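Local coordinates for NUDIX hydrolase (Jonesia denitrificans, PDB 4KTB), which is of unknown function but belongs to the Nudix clan and may hydrolyse diadenosine tetraphosphate (Ap4A) asymmetrically, at residues H92-D96 with L97-A101. Numbering follows the deposited sequence.
Sequences HIEKD and LGPVA
Ile93 and Glu94 present their carbonyl oxygens to Leu97, the last residue of helix 85-97, and Gly98, the first beyond it. The amide N of Leu97 lies 2.9 Å from Ile93 O, and that of Gly98 lies 2.9 Å from Glu94 O. Both are i to i+4 backbone hydrogen bonds and both are bent, with N-H...O angles of 140° and 133°. The chain leaves the helix at Gly98, which adopts a positive phi, a conformation open to glycine with little strain. Its own oxygen turns back to receive a CA-H...O contact from Glu94, with CA of Glu94 3.5 Å from O of Gly98.

The apolar contacts follow the buried side of this C-terminal helix end, which packs on the strands of a Nudix-type mixed sheet. CG2 of Ile93, set anti to the backbone N, reaches CB of Ala101 at 4.1 Å and looser still CD1 of Leu97 at 4.4 Å. Pro46 and Leu61, from strands 39-49 and 55-64, touch Leu97, while Cys146 touches both Leu97 and Ala101. A type I turn from Gly98 to Ala101 brings the methyl of Ala101 back toward the helix.

On the exposed side, the Glu94 chain leaves anti to its amide nitrogen (chi1 -158°) and bends at chi2, which lays it across Pro99. CG of Glu94 sits 3.5 Å from CA of Pro99, and OE2 of Glu94 comes within 3.3 Å of CB of Pro99, a van der Waals approach of the carboxylate oxygen to a ring carbon.

A polar end directed elsewhere ties the segment to the rest of the fold: Asp96 OD1 takes a hydrogen bond from ND2 of Asn152 and has Arg63 as a distant, weak ionic partner.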
# COMPACT_ATOMS: atom_id res chain seq x y z
N HIS A 92 -15.42 14.25 8.41
CA HIS A 92 -14.88 15.38 7.66
C HIS A 92 -15.52 15.46 6.30
O HIS A 92 -15.69 16.54 5.73
CB HIS A 92 -13.34 15.34 7.59
CG HIS A 92 -12.67 15.77 8.86
ND1 HIS A 92 -12.67 17.07 9.29
CD2 HIS A 92 -12.00 15.06 9.80
CE1 HIS A 92 -12.03 17.15 10.45
NE2 HIS A 92 -11.62 15.94 10.78
N ILE A 93 -15.91 14.30 5.77
CA ILE A 93 -16.63 14.26 4.51
C ILE A 93 -18.01 14.90 4.63
O ILE A 93 -18.41 15.71 3.80
CB ILE A 93 -16.75 12.82 3.98
CG1 ILE A 93 -15.37 12.28 3.60
CG2 ILE A 93 -17.66 12.75 2.77
CD1 ILE A 93 -14.87 12.76 2.25
N GLU A 94 -18.74 14.52 5.67
CA GLU A 94 -20.05 15.10 5.92
C GLU A 94 -19.92 16.61 6.12
O GLU A 94 -20.67 17.39 5.54
CB GLU A 94 -20.65 14.45 7.17
CG GLU A 94 -22.14 14.53 7.27
CD GLU A 94 -22.61 15.76 8.00
OE1 GLU A 94 -21.79 16.38 8.71
OE2 GLU A 94 -23.80 16.12 7.86
N LYS A 95 -18.94 17.00 6.92
CA LYS A 95 -18.69 18.40 7.27
C LYS A 95 -18.42 19.32 6.08
O LYS A 95 -18.86 20.47 6.08
CB LYS A 95 -17.51 18.48 8.26
CG LYS A 95 -17.04 19.88 8.59
CD LYS A 95 -16.04 19.85 9.73
CE LYS A 95 -15.37 21.20 9.90
NZ LYS A 95 -14.81 21.64 8.59
N ASP A 96 -17.72 18.82 5.07
CA ASP A 96 -17.35 19.66 3.92
C ASP A 96 -18.29 19.51 2.72
O ASP A 96 -18.45 20.43 1.92
CB ASP A 96 -15.89 19.37 3.49
CG ASP A 96 -14.86 20.23 4.22
OD1 ASP A 96 -15.14 21.41 4.49
OD2 ASP A 96 -13.76 19.72 4.53
N LEU A 97 -18.92 18.34 2.60
CA LEU A 97 -19.63 17.97 1.36
C LEU A 97 -21.10 17.64 1.56
O LEU A 97 -21.81 17.30 0.61
CB LEU A 97 -18.96 16.76 0.70
CG LEU A 97 -17.52 16.93 0.22
CD1 LEU A 97 -17.05 15.66 -0.47
CD2 LEU A 97 -17.40 18.14 -0.71
N GLY A 98 -21.56 17.73 2.80
CA GLY A 98 -22.94 17.43 3.12
C GLY A 98 -23.13 15.97 3.51
O GLY A 98 -22.28 15.12 3.24
N PRO A 99 -24.28 15.67 4.12
CA PRO A 99 -24.56 14.37 4.73
C PRO A 99 -24.99 13.31 3.73
O PRO A 99 -25.20 12.17 4.13
CB PRO A 99 -25.73 14.68 5.66
CG PRO A 99 -26.47 15.75 4.93
CD PRO A 99 -25.42 16.60 4.28
N VAL A 100 -25.13 13.68 2.47
CA VAL A 100 -25.53 12.69 1.49
C VAL A 100 -24.46 12.46 0.41
O VAL A 100 -24.78 11.98 -0.67
CB VAL A 100 -26.87 13.04 0.82
CG1 VAL A 100 -28.00 13.03 1.85
CG2 VAL A 100 -26.77 14.40 0.13
N ALA A 101 -23.21 12.79 0.71
CA ALA A 101 -22.12 12.61 -0.25
C ALA A 101 -21.87 11.14 -0.55
O ALA A 101 -21.34 10.79 -1.59
CB ALA A 101 -20.85 13.27 0.25